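Local coordinates for uncharacterized protein (Bacillus thuringiensis serovar kurstaki, PDB 4XE7) that probably polymerises into actin-like filaments of the ParM type, which in related systems move plasmid DNA apart before cell division, at residues N9-G14 against I24-E29; I38-A43 against K124-P129; L73-I78 against V177-G182; I77-L82 against P129-M134; G173-E178 against I189-N194. All coordinates share one frame; numbering follows the deposited sequence.

How the contacts relate
Contact 1 closes a short hairpin near the N terminus, joining the strand pair 13-17 and 21-27. Further along, contact 2 opens on strand 33-45 and closes about eighty residues later on helix 123-140. Contacts 3 and 4 both start from strand 73-79, within that span, and end beyond its close, so both cross contact 2. Contact 4 returns to helix 123-140, sharing P129 with contact 2, whereas contact 3 runs on to strand 173-179. There contact 5 takes over V177 and E178 and closes a second hairpin with strand 188-200. All five reach one mixed sheet, and contacts 2 and 4 pin helix 123-140 against it.

Contact 1 of 5, residues N9-G14 against I24-E29; sequences NMLLGG and ISFLNE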
# COMPACT_ATOMS: atom_id res chain seq x y z
N ASN A 9 -5.52 21.36 15.69
CA ASN A 9 -4.54 20.39 16.16
C ASN A 9 -5.08 18.97 16.02
O ASN A 9 -5.46 18.32 17.01
CB ASN A 9 -4.15 20.66 17.62
CG ASN A 9 -3.34 21.94 17.78
OD1 ASN A 9 -2.94 22.56 16.80
ND2 ASN A 9 -3.10 22.34 19.02
N MET A 10 -5.14 18.50 14.78
CA MET A 10 -5.73 17.20 14.50
C MET A 10 -5.12 16.59 13.25
O MET A 10 -4.59 17.30 12.38
CB MET A 10 -7.25 17.33 14.32
CG MET A 10 -7.65 18.02 13.01
SD MET A 10 -7.93 16.85 11.65
CE MET A 10 -9.19 15.81 12.43
N LEU A 11 -5.19 15.26 13.19
CA LEU A 11 -4.78 14.50 12.02
C LEU A 11 -5.97 13.66 11.60
O LEU A 11 -6.56 12.94 12.42
CB LEU A 11 -3.57 13.61 12.34
CG LEU A 11 -3.15 12.59 11.27
CD1 LEU A 11 -2.57 13.27 10.00
CD2 LEU A 11 -2.17 11.58 11.85
N LEU A 12 -6.35 13.77 10.33
CA LEU A 12 -7.42 12.94 9.81
C LEU A 12 -6.82 11.84 8.93
O LEU A 12 -6.39 12.12 7.82
CB LEU A 12 -8.42 13.78 9.01
CG LEU A 12 -9.69 13.02 8.64
CD1 LEU A 12 -10.62 12.87 9.86
CD2 LEU A 12 -10.42 13.65 7.46
N GLY A 13 -6.79 10.61 9.44
CA GLY A 13 -6.21 9.51 8.70
C GLY A 13 -7.05 8.25 8.61
O GLY A 13 -8.13 8.13 9.23
N GLY A 14 -6.57 7.30 7.81
CA GLY A 14 -7.15 5.98 7.71
C GLY A 14 -6.00 5.04 8.01
O GLY A 14 -4.91 5.22 7.47
N ILE A 24 -0.80 4.01 6.05
CA ILE A 24 -1.62 5.14 6.44
C ILE A 24 -1.98 5.96 5.21
O ILE A 24 -1.18 6.11 4.29
CB ILE A 24 -0.89 6.05 7.47
CG1 ILE A 24 -1.77 7.22 7.91
CG2 ILE A 24 0.40 6.61 6.88
CD1 ILE A 24 -1.07 8.13 8.98
N SER A 25 -3.20 6.47 5.19
CA SER A 25 -3.59 7.52 4.27
C SER A 25 -4.13 8.70 5.08
O SER A 25 -4.97 8.50 5.96
CB SER A 25 -4.64 7.03 3.27
OG SER A 25 -4.06 6.14 2.33
N PHE A 26 -3.65 9.91 4.83
CA PHE A 26 -4.16 11.05 5.61
C PHE A 26 -4.32 12.27 4.73
O PHE A 26 -3.85 12.30 3.60
CB PHE A 26 -3.24 11.36 6.79
CG PHE A 26 -1.87 11.84 6.39
CD1 PHE A 26 -1.54 13.19 6.42
CD2 PHE A 26 -0.90 10.93 5.98
CE1 PHE A 26 -0.27 13.63 6.05
CE2 PHE A 26 0.37 11.37 5.60
CZ PHE A 26 0.68 12.72 5.64
N LEU A 27 -5.01 13.28 5.25
CA LEU A 27 -5.13 14.53 4.51
C LEU A 27 -4.01 15.47 4.92
O LEU A 27 -3.82 15.75 6.11
CB LEU A 27 -6.50 15.16 4.73
CG LEU A 27 -7.65 14.31 4.16
CD1 LEU A 27 -9.01 14.94 4.46
CD2 LEU A 27 -7.46 14.12 2.64
N ASN A 28 -3.24 15.92 3.94
CA ASN A 28 -2.10 16.75 4.26
C ASN A 28 -2.55 18.21 4.31
O ASN A 28 -3.75 18.49 4.38
CB ASN A 28 -0.95 16.52 3.27
CG ASN A 28 -1.34 16.84 1.82
OD1 ASN A 28 -2.30 17.56 1.56
ND2 ASN A 28 -0.57 16.29 0.88
N GLU A 29 -1.62 19.15 4.28
CA GLU A 29 -2.04 20.54 4.45
C GLU A 29 -2.75 21.12 3.22
O GLU A 29 -3.51 22.07 3.32
CB GLU A 29 -0.86 21.40 4.86
CG GLU A 29 -0.41 21.09 6.28
CD GLU A 29 0.85 21.82 6.66
OE1 GLU A 29 1.93 21.46 6.13
OE2 GLU A 29 0.75 22.76 7.48
O HOH W 1 -5.15 15.63 8.70
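L11 holds its CG anti to the backbone N (chi1 171°), while F26 has its CG between the backbone N and the carbonyl carbon (chi1 65°); the two side chains cross at a slant. L11 CD1 ends 3.7 Å from F26 CD1 and also lies close to F26 CB, so a single methyl covers the root of the ring and its near ortho carbon. Branched and aromatic hydrocarbon fits the company of A137 and I141. L12 and L27 run side by side and point the same way, meeting at L12 CD2 and L27 CD1, 3.6 Å apart; L12 also packs on helix 402-418. Between them the backbones form the antiparallel hairpin of strands 13-17 and 21-27. In actin-like proteins the turn of this first hairpin is a phosphate-binding loop, and it probably is here, although this structure is the apo form. G13 and F26 are a non-hydrogen-bonded pair; the lack of a side chain on G13 is consistent with the close distance of 4.0 Å between G13 CA and F26 CA. G14 and S25 form the hydrogen-bonded pair, with G14 N donating to S25 O over 2.7 Å and S25 N returning a bond to G14 O. L27 N reaches L12 O at 3.1 Å. Next to that bond a water bridges the two backbones, accepting from L12 N (2.7 Å) and donating to L27 O. The S25 hydroxyl turns to S35 and S404.

Contact 2 of 5, residues I38-A43 against K124-P129; sequences IPTVIA and KLHLIP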
# COMPACT_ATOMS: atom_id res chain seq x y z
N ILE A 38 4.81 1.63 6.50
CA ILE A 38 5.93 1.28 7.36
C ILE A 38 5.94 -0.22 7.55
O ILE A 38 4.96 -0.79 8.04
CB ILE A 38 5.84 2.00 8.73
CG1 ILE A 38 5.83 3.52 8.52
CG2 ILE A 38 7.02 1.61 9.62
CD1 ILE A 38 5.81 4.35 9.83
N PRO A 39 7.03 -0.89 7.15
CA PRO A 39 7.04 -2.35 7.32
C PRO A 39 6.91 -2.73 8.80
O PRO A 39 7.44 -2.06 9.71
CB PRO A 39 8.39 -2.78 6.74
CG PRO A 39 8.87 -1.60 5.92
CD PRO A 39 8.29 -0.39 6.56
N THR A 40 6.20 -3.82 9.04
CA THR A 40 5.88 -4.25 10.39
C THR A 40 7.06 -5.01 10.98
O THR A 40 7.07 -6.24 11.11
CB THR A 40 4.60 -5.08 10.37
OG1 THR A 40 3.60 -4.35 9.65
CG2 THR A 40 4.11 -5.37 11.79
N VAL A 41 8.08 -4.23 11.31
CA VAL A 41 9.33 -4.75 11.82
C VAL A 41 9.82 -3.81 12.90
O VAL A 41 9.96 -2.61 12.66
CB VAL A 41 10.41 -4.84 10.73
CG1 VAL A 41 11.68 -5.40 11.33
CG2 VAL A 41 9.94 -5.69 9.57
N ILE A 42 10.07 -4.34 14.09
CA ILE A 42 10.64 -3.53 15.16
C ILE A 42 11.88 -4.20 15.76
O ILE A 42 12.09 -5.40 15.60
CB ILE A 42 9.58 -3.24 16.26
CG1 ILE A 42 9.27 -4.50 17.05
CG2 ILE A 42 8.30 -2.62 15.63
CD1 ILE A 42 8.25 -4.29 18.17
N ALA A 43 12.70 -3.40 16.44
CA ALA A 43 13.91 -3.90 17.10
C ALA A 43 14.24 -3.00 18.28
O ALA A 43 14.18 -1.77 18.16
CB ALA A 43 15.09 -3.95 16.10
N LYS A 124 2.54 -5.29 20.52
CA LYS A 124 3.56 -4.28 20.34
C LYS A 124 4.12 -4.29 18.91
O LYS A 124 4.47 -3.23 18.38
CB LYS A 124 4.68 -4.42 21.37
CG LYS A 124 5.80 -5.38 21.04
CD LYS A 124 6.84 -5.39 22.18
CE LYS A 124 7.95 -6.39 21.92
NZ LYS A 124 7.45 -7.79 21.79
N LEU A 125 4.15 -5.45 18.26
CA LEU A 125 4.58 -5.53 16.85
C LEU A 125 3.77 -4.60 15.94
O LEU A 125 4.29 -4.06 14.96
CB LEU A 125 4.46 -6.95 16.30
CG LEU A 125 5.21 -8.10 16.96
CD1 LEU A 125 4.85 -9.43 16.29
CD2 LEU A 125 6.72 -7.85 16.89
N HIS A 126 2.49 -4.44 16.26
CA HIS A 126 1.58 -3.71 15.39
C HIS A 126 1.28 -2.31 15.90
O HIS A 126 1.06 -1.41 15.11
CB HIS A 126 0.29 -4.52 15.19
CG HIS A 126 0.54 -5.85 14.53
ND1 HIS A 126 0.73 -5.97 13.17
CD2 HIS A 126 0.69 -7.09 15.05
CE1 HIS A 126 0.97 -7.23 12.88
NE2 HIS A 126 0.96 -7.93 13.99
N LEU A 127 1.29 -2.12 17.22
CA LEU A 127 1.05 -0.79 17.77
C LEU A 127 2.20 0.18 17.50
O LEU A 127 1.98 1.36 17.16
CB LEU A 127 0.79 -0.85 19.27
CG LEU A 127 -0.53 -1.51 19.67
CD1 LEU A 127 -0.59 -1.70 21.18
CD2 LEU A 127 -1.71 -0.69 19.17
N ILE A 128 3.43 -0.30 17.65
CA ILE A 128 4.58 0.58 17.48
C ILE A 128 4.63 1.16 16.05
O ILE A 128 4.76 2.37 15.89
CB ILE A 128 5.88 -0.13 17.87
CG1 ILE A 128 5.93 -0.26 19.41
CG2 ILE A 128 7.09 0.64 17.34
CD1 ILE A 128 7.07 -1.11 19.98
N PRO A 129 4.49 0.33 15.01
CA PRO A 129 4.44 0.94 13.67
C PRO A 129 3.20 1.81 13.44
O PRO A 129 3.30 2.81 12.73
CB PRO A 129 4.44 -0.27 12.73
CG PRO A 129 5.14 -1.34 13.54
CD PRO A 129 4.62 -1.14 14.92
O HOH W 2 0.86 -4.02 11.51
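I42 meets the helix with both its branches. Its CD1 lies 3.8 Å from I128 CD1 and also touches K124 CG and L125 CD2, while its CG2 rests 4.0 Å from P129 CG. The side chain crosses those of I128 and P129 at about a right angle. With CG1 between the backbone N and the carbonyl carbon (chi1 71°), the two branches spread along the helix surface, a task suited to a beta-branched residue. T40 supplies the next touch: its CG2 sits 3.4 Å from L125 O and slants against the ring of H126. That carbonyl has no hydrogen-bond partner in the model. Four residues on, where a helix would normally offer an N-H, stands P129, whose ring nitrogen has none, and the helix kinks there; a methyl is thus a neighbour that asks for no bond. Water 2, in the plane of the H126 ring, is 2.6 Å from H126 ND1 and makes only a weak bond to T40 OG1. Behind this first shell, an inverse gamma turn centred on T40, closed by V41 N to P39 O at 2.8 Å, interrupts the strand at the point where the threonine meets the helix. I38 CD1 approaches P129 O, and W91 of the neighbouring strand packs on I42, K124 and I128. The result is a helix laid on one face of a beta sheet, as in the alpha/beta domains of the actin-like fold.

Contact 3 of 5, residues L73-I78 against V177-G182; sequences LHVRII and VEFLDG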
# COMPACT_ATOMS: atom_id res chain seq x y z
N LEU A 73 13.77 5.33 11.44
CA LEU A 73 12.83 5.53 12.53
C LEU A 73 13.38 4.93 13.82
O LEU A 73 13.46 3.71 13.98
CB LEU A 73 11.46 4.91 12.21
CG LEU A 73 10.76 5.56 11.02
CD1 LEU A 73 9.56 4.75 10.59
CD2 LEU A 73 10.35 7.01 11.34
N HIS A 74 13.76 5.82 14.72
CA HIS A 74 14.31 5.44 16.01
C HIS A 74 13.54 6.25 17.04
O HIS A 74 13.79 7.43 17.22
CB HIS A 74 15.82 5.72 16.08
CG HIS A 74 16.43 5.48 17.42
ND1 HIS A 74 17.67 5.98 17.77
CD2 HIS A 74 15.98 4.81 18.50
CE1 HIS A 74 17.95 5.62 19.00
NE2 HIS A 74 16.95 4.91 19.47
N VAL A 75 12.57 5.61 17.68
CA VAL A 75 11.60 6.37 18.47
C VAL A 75 11.43 5.88 19.90
O VAL A 75 11.71 4.72 20.21
CB VAL A 75 10.21 6.36 17.79
CG1 VAL A 75 10.31 7.02 16.43
CG2 VAL A 75 9.70 4.92 17.65
N ARG A 76 10.99 6.79 20.76
CA ARG A 76 10.51 6.43 22.08
C ARG A 76 9.00 6.63 22.12
O ARG A 76 8.50 7.74 21.89
CB ARG A 76 11.19 7.28 23.15
CG ARG A 76 10.66 7.04 24.53
CD ARG A 76 11.15 5.71 25.07
NE ARG A 76 10.58 5.43 26.38
CZ ARG A 76 11.08 5.91 27.52
NH1 ARG A 76 12.15 6.68 27.52
NH2 ARG A 76 10.50 5.61 28.67
N ILE A 77 8.26 5.56 22.41
CA ILE A 77 6.80 5.64 22.44
C ILE A 77 6.25 5.37 23.83
O ILE A 77 6.39 4.26 24.38
CB ILE A 77 6.18 4.66 21.45
CG1 ILE A 77 6.60 5.04 20.03
CG2 ILE A 77 4.64 4.64 21.59
CD1 ILE A 77 6.13 4.08 18.95
N ILE A 78 5.63 6.39 24.40
CA ILE A 78 4.94 6.31 25.69
C ILE A 78 3.43 6.16 25.52
O ILE A 78 2.75 7.10 25.10
CB ILE A 78 5.20 7.58 26.53
CG1 ILE A 78 6.69 7.94 26.50
CG2 ILE A 78 4.70 7.39 27.96
CD1 ILE A 78 7.57 6.89 27.10
N VAL A 177 5.11 10.08 20.92
CA VAL A 177 6.17 9.52 20.11
C VAL A 177 7.30 10.52 20.00
O VAL A 177 7.12 11.62 19.48
CB VAL A 177 5.68 9.16 18.68
CG1 VAL A 177 6.79 8.48 17.91
CG2 VAL A 177 4.42 8.28 18.74
N GLU A 178 8.47 10.15 20.49
CA GLU A 178 9.62 11.03 20.41
C GLU A 178 10.63 10.49 19.42
O GLU A 178 11.08 9.35 19.54
CB GLU A 178 10.27 11.22 21.78
CG GLU A 178 11.48 12.13 21.73
CD GLU A 178 12.21 12.24 23.05
OE1 GLU A 178 11.72 11.69 24.06
OE2 GLU A 178 13.29 12.86 23.06
N PHE A 179 10.97 11.30 18.42
CA PHE A 179 11.96 10.90 17.43
C PHE A 179 13.37 11.14 17.99
O PHE A 179 13.70 12.25 18.42
CB PHE A 179 11.76 11.66 16.12
CG PHE A 179 10.45 11.35 15.40
CD1 PHE A 179 9.34 12.17 15.58
CD2 PHE A 179 10.35 10.28 14.53
CE1 PHE A 179 8.14 11.90 14.91
CE2 PHE A 179 9.16 10.01 13.85
CZ PHE A 179 8.05 10.83 14.04
N LEU A 180 14.20 10.10 17.99
CA LEU A 180 15.53 10.17 18.58
C LEU A 180 16.61 10.31 17.50
O LEU A 180 17.79 10.54 17.79
CB LEU A 180 15.79 8.93 19.44
CG LEU A 180 14.84 8.79 20.63
CD1 LEU A 180 15.03 7.46 21.32
CD2 LEU A 180 15.06 9.93 21.61
N ASP A 181 16.20 10.17 16.24
CA ASP A 181 17.11 10.25 15.10
C ASP A 181 16.32 10.56 13.83
O ASP A 181 15.09 10.69 13.86
CB ASP A 181 17.89 8.94 14.95
CG ASP A 181 19.23 9.14 14.25
OD1 ASP A 181 19.44 10.22 13.65
OD2 ASP A 181 20.08 8.22 14.29
N GLY A 182 17.03 10.67 12.71
CA GLY A 182 16.40 10.89 11.42
C GLY A 182 15.87 12.30 11.24
O GLY A 182 16.23 13.22 11.98
O HOH W 3 19.78 5.98 15.88
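V177 and V75 interlock like teeth on one face of the sheet: V177 CG1 drops into the hollow between V75 CB and I77 CG1, 4.0 Å from each. Next along, V75 CG1 fills the space beside the F179 ring, 3.8 Å from F179 CD2, and L73 CD2 comes up at the edge of the same ring, near its plane. L73, V75 and F179 point the same way, toward helix 123-140, where T132 and A135 receive them. Branched residues give this face its close-set bumps, and the flat ring finishes the row. On the other face of the sheet L180 lies over one face of the H74 imidazole. Its CB stands over the middle of the ring, 3.9 Å from the centroid, in a CH-pi contact, and its CD1 reaches on to H74 NE2 at 3.7 Å. H74 CG lies anti to the backbone N (chi1 174°). D181 CB comes 4.0 Å from H74 CB, the two side chains crossing at a slant. Underneath, the strands are antiparallel: R76 and E178 exchange two backbone bonds of 2.8 Å, and L180 N donates to H74 O. The side chains of R76 and E178 lie on the H74 side, their charged ends not in contact; R76 NE bonds to R87 O. A water links H74 ND1 with D181 OD2, which also forms a salt bridge to K53, while H74 NE2 bonds to P46 O. With both ring nitrogens engaged, the imidazole is probably held in rotation beneath its leucine lid, and any effect of the nearby carboxylate on its protonation would be tempered by K53.

Contact 4 of 5, residues I77-L82 against P129-M134; sequences IISNSL and PLFTSM
F131 and I77 make the apolar part of the contact. I77 CG2 comes obliquely to the ring of F131, 4.0 Å from F131 CD2, and the other branch of the isoleucine ends with CD1 3.6 Å from T132 OG1, crossing that side chain at about a right angle. The threonine hydroxyl can sit beside a methyl because it is bonded to I128 O, one turn back along the helix. Two serines make contacts of another kind, oxygen against aromatic carbon. S79 OG is 3.4 Å from F131 CE2, oblique to the ring, whereas S81 OG lies in the ring plane at its edge, 3.8 Å from F131 CZ. The edge is where the slightly positive ring hydrogens point, so an oxygen is a reasonable neighbour. F131 CG is anti to the carbonyl carbon (chi1 -71°), beside the backbone N. Its ring also meets that of H175, the planes at about 30°, which ties the contact to strand 173-179. Hydrogen bonds hold the serines in place. S79 OG accepts from S81 N at 3.0 Å, an ST turn, inside a type I turn closed by L82 N to S79 O, and it also bonds to H175 ND1; S81 OG has M170 O as its partner. Here the end of strand 73-79, with its type I and ST turns, packs on helix 123-140, a helix lying against the sheet as in alpha/beta domains of actin-like proteins.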
# COMPACT_ATOMS: atom_id res chain seq x y z
N ILE A 77 8.26 5.56 22.41
CA ILE A 77 6.80 5.64 22.44
C ILE A 77 6.25 5.37 23.83
O ILE A 77 6.39 4.26 24.38
CB ILE A 77 6.18 4.66 21.45
CG1 ILE A 77 6.60 5.04 20.03
CG2 ILE A 77 4.64 4.64 21.59
CD1 ILE A 77 6.13 4.08 18.95
N ILE A 78 5.63 6.39 24.40
CA ILE A 78 4.94 6.31 25.69
C ILE A 78 3.43 6.16 25.52
O ILE A 78 2.75 7.10 25.10
CB ILE A 78 5.20 7.58 26.53
CG1 ILE A 78 6.69 7.94 26.50
CG2 ILE A 78 4.70 7.39 27.96
CD1 ILE A 78 7.57 6.89 27.10
N SER A 79 2.91 4.98 25.84
CA SER A 79 1.51 4.67 25.63
C SER A 79 1.04 3.57 26.58
O SER A 79 1.76 2.60 26.81
CB SER A 79 1.28 4.24 24.16
OG SER A 79 -0.01 3.68 23.96
N ASN A 80 -0.18 3.71 27.11
CA ASN A 80 -0.76 2.63 27.93
C ASN A 80 -1.28 1.46 27.09
O ASN A 80 -1.64 0.42 27.63
CB ASN A 80 -1.88 3.18 28.81
CG ASN A 80 -1.37 4.18 29.83
OD1 ASN A 80 -0.24 4.07 30.32
ND2 ASN A 80 -2.20 5.15 30.17
N SER A 81 -1.27 1.62 25.76
CA SER A 81 -1.52 0.50 24.86
C SER A 81 -0.35 -0.49 24.84
O SER A 81 -0.53 -1.65 24.50
CB SER A 81 -1.78 1.02 23.43
OG SER A 81 -2.69 2.10 23.47
N LEU A 82 0.85 0.00 25.15
CA LEU A 82 2.04 -0.86 25.27
C LEU A 82 2.23 -1.32 26.71
O LEU A 82 1.87 -0.61 27.65
CB LEU A 82 3.29 -0.12 24.81
CG LEU A 82 3.36 0.34 23.36
CD1 LEU A 82 4.65 1.14 23.14
CD2 LEU A 82 3.29 -0.84 22.43
N PRO A 129 4.49 0.33 15.01
CA PRO A 129 4.44 0.94 13.67
C PRO A 129 3.20 1.81 13.44
O PRO A 129 3.30 2.81 12.73
CB PRO A 129 4.44 -0.27 12.73
CG PRO A 129 5.14 -1.34 13.54
CD PRO A 129 4.62 -1.14 14.92
N LEU A 130 2.07 1.45 14.03
CA LEU A 130 0.87 2.27 13.88
C LEU A 130 1.08 3.66 14.48
O LEU A 130 0.86 4.67 13.82
CB LEU A 130 -0.34 1.59 14.53
CG LEU A 130 -1.56 2.46 14.85
CD1 LEU A 130 -2.37 2.77 13.57
CD2 LEU A 130 -2.45 1.82 15.89
N PHE A 131 1.53 3.72 15.74
CA PHE A 131 1.74 5.02 16.40
C PHE A 131 2.82 5.81 15.69
O PHE A 131 2.73 7.03 15.57
CB PHE A 131 2.11 4.83 17.87
CG PHE A 131 0.98 4.37 18.73
CD1 PHE A 131 -0.32 4.77 18.45
CD2 PHE A 131 1.20 3.52 19.80
CE1 PHE A 131 -1.38 4.33 19.25
CE2 PHE A 131 0.15 3.09 20.60
CZ PHE A 131 -1.14 3.49 20.33
N THR A 132 3.84 5.11 15.22
CA THR A 132 4.92 5.75 14.49
C THR A 132 4.40 6.36 13.20
O THR A 132 4.80 7.48 12.84
CB THR A 132 6.06 4.76 14.19
OG1 THR A 132 6.62 4.29 15.42
CG2 THR A 132 7.16 5.42 13.37
N SER A 133 3.49 5.66 12.52
CA SER A 133 2.95 6.19 11.27
C SER A 133 2.15 7.47 11.54
O SER A 133 2.27 8.46 10.79
CB SER A 133 2.07 5.14 10.56
OG SER A 133 0.79 5.02 11.16
N MET A 134 1.36 7.46 12.62
CA MET A 134 0.65 8.66 13.06
C MET A 134 1.60 9.83 13.33
O MET A 134 1.30 10.97 12.99
CB MET A 134 -0.15 8.39 14.35
CG MET A 134 -1.35 7.49 14.21
SD MET A 134 -2.12 7.19 15.82
CE MET A 134 -3.51 6.18 15.27

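Contact 5 of 5, residues G173-E178 against I189-N194; sequences GEHTVE and IKITIN
I191 and H175 face each other as a hydrogen-bonded antiparallel pair and bury more surface here than any other residues. I191 CB lies 3.5 Å from H175 O, directly beside the bond of 2.7 Å that I191 N gives to the same oxygen, and H175 N answers to I191 O. H175 CG is anti to the carbonyl carbon, chi1 -36°, away from the staggered value. H175 CD2 comes 3.6 Å from I191 O, and I193 CD1 approaches H175 NE2 at 3.9 Å, the two side chains crossing at about a right angle. V177, next on that face, slants its CG2 against I191 CD1 at 4.0 Å. The three isoleucines and the valine turn to helix 123-140, where M134, A135 and A138 receive them, so beta-branched hydrocarbon suits both the strand and the core. The opposite face is polar: E174 crosses K190 obliquely, and E174 OE2 is 3.5 Å from K190 CE and 3.9 Å from K190 NZ, a long salt bridge. K190 NZ also has a weak, long ion pair with E145. G173 opens the strand with a positive phi of 119°, backbone angles that a residue without CB adopts readily. Six backbone bonds tie this beta hairpin together, and the partly exposed ion pair probably adds little to them. H175 is secured separately, NE2 to L171 O and ND1 to S79 OG; both ring nitrogens are bonded, which probably fixes the ring, and its surroundings mix serines, F131 and I193.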
# COMPACT_ATOMS: atom_id res chain seq x y z
N GLY A 173 -6.98 7.27 24.51
CA GLY A 173 -6.04 7.84 25.45
C GLY A 173 -4.94 8.65 24.81
O GLY A 173 -5.00 9.05 23.64
N GLU A 174 -3.90 8.89 25.61
CA GLU A 174 -2.82 9.76 25.20
C GLU A 174 -1.59 8.91 24.90
O GLU A 174 -1.34 7.92 25.57
CB GLU A 174 -2.53 10.78 26.30
CG GLU A 174 -1.68 11.95 25.85
CD GLU A 174 -1.34 12.89 26.98
OE1 GLU A 174 -0.15 12.98 27.34
OE2 GLU A 174 -2.27 13.54 27.52
N HIS A 175 -0.85 9.30 23.87
CA HIS A 175 0.37 8.61 23.45
C HIS A 175 1.40 9.62 22.97
O HIS A 175 1.08 10.52 22.20
CB HIS A 175 0.08 7.60 22.33
CG HIS A 175 -1.24 6.92 22.46
ND1 HIS A 175 -1.37 5.68 23.07
CD2 HIS A 175 -2.48 7.28 22.08
CE1 HIS A 175 -2.64 5.32 23.05
NE2 HIS A 175 -3.34 6.27 22.46
N THR A 176 2.65 9.48 23.41
CA THR A 176 3.69 10.32 22.85
C THR A 176 4.69 9.51 22.04
O THR A 176 5.05 8.39 22.41
CB THR A 176 4.46 11.10 23.93
OG1 THR A 176 5.24 10.18 24.71
CG2 THR A 176 3.48 11.85 24.83
N VAL A 177 5.11 10.08 20.92
CA VAL A 177 6.17 9.52 20.11
C VAL A 177 7.30 10.52 20.00
O VAL A 177 7.12 11.62 19.48
CB VAL A 177 5.68 9.16 18.68
CG1 VAL A 177 6.79 8.48 17.91
CG2 VAL A 177 4.42 8.28 18.74
N GLU A 178 8.47 10.15 20.49
CA GLU A 178 9.62 11.03 20.41
C GLU A 178 10.63 10.49 19.42
O GLU A 178 11.08 9.35 19.54
CB GLU A 178 10.27 11.22 21.78
CG GLU A 178 11.48 12.13 21.73
CD GLU A 178 12.21 12.24 23.05
OE1 GLU A 178 11.72 11.69 24.06
OE2 GLU A 178 13.29 12.86 23.06
N ILE A 189 5.77 14.08 19.43
CA ILE A 189 4.38 14.28 19.01
C ILE A 189 3.40 13.73 20.05
O ILE A 189 3.50 12.58 20.47
CB ILE A 189 4.11 13.64 17.62
CG1 ILE A 189 4.63 14.54 16.49
CG2 ILE A 189 2.62 13.55 17.37
CD1 ILE A 189 6.11 14.57 16.31
N LYS A 190 2.47 14.57 20.47
CA LYS A 190 1.47 14.15 21.43
C LYS A 190 0.17 13.78 20.72
O LYS A 190 -0.47 14.61 20.07
CB LYS A 190 1.23 15.27 22.45
CG LYS A 190 0.18 14.96 23.48
CD LYS A 190 0.16 16.05 24.54
CE LYS A 190 -1.15 16.07 25.31
NZ LYS A 190 -1.12 17.08 26.40
N ILE A 191 -0.23 12.52 20.87
CA ILE A 191 -1.38 11.97 20.15
C ILE A 191 -2.50 11.68 21.11
O ILE A 191 -2.33 10.91 22.06
CB ILE A 191 -1.01 10.67 19.40
CG1 ILE A 191 0.01 10.95 18.29
CG2 ILE A 191 -2.27 9.94 18.86
CD1 ILE A 191 0.77 9.70 17.81
N THR A 192 -3.65 12.27 20.87
CA THR A 192 -4.81 11.97 21.67
C THR A 192 -5.90 11.33 20.82
O THR A 192 -6.32 11.88 19.81
CB THR A 192 -5.37 13.22 22.35
OG1 THR A 192 -4.31 13.88 23.06
CG2 THR A 192 -6.49 12.86 23.33
N ILE A 193 -6.33 10.14 21.22
CA ILE A 193 -7.42 9.46 20.55
C ILE A 193 -8.60 9.42 21.49
O ILE A 193 -8.53 8.81 22.56
CB ILE A 193 -7.02 8.03 20.14
CG1 ILE A 193 -5.70 8.06 19.35
CG2 ILE A 193 -8.14 7.38 19.36
CD1 ILE A 193 -5.14 6.68 19.04
N ASN A 194 -9.69 10.08 21.10
CA ASN A 194 -10.88 10.21 21.93
C ASN A 194 -12.06 9.40 21.43
O ASN A 194 -12.97 9.07 22.19
CB ASN A 194 -11.30 11.68 22.00
CG ASN A 194 -10.24 12.55 22.62
OD1 ASN A 194 -9.78 12.28 23.73
ND2 ASN A 194 -9.81 13.58 21.89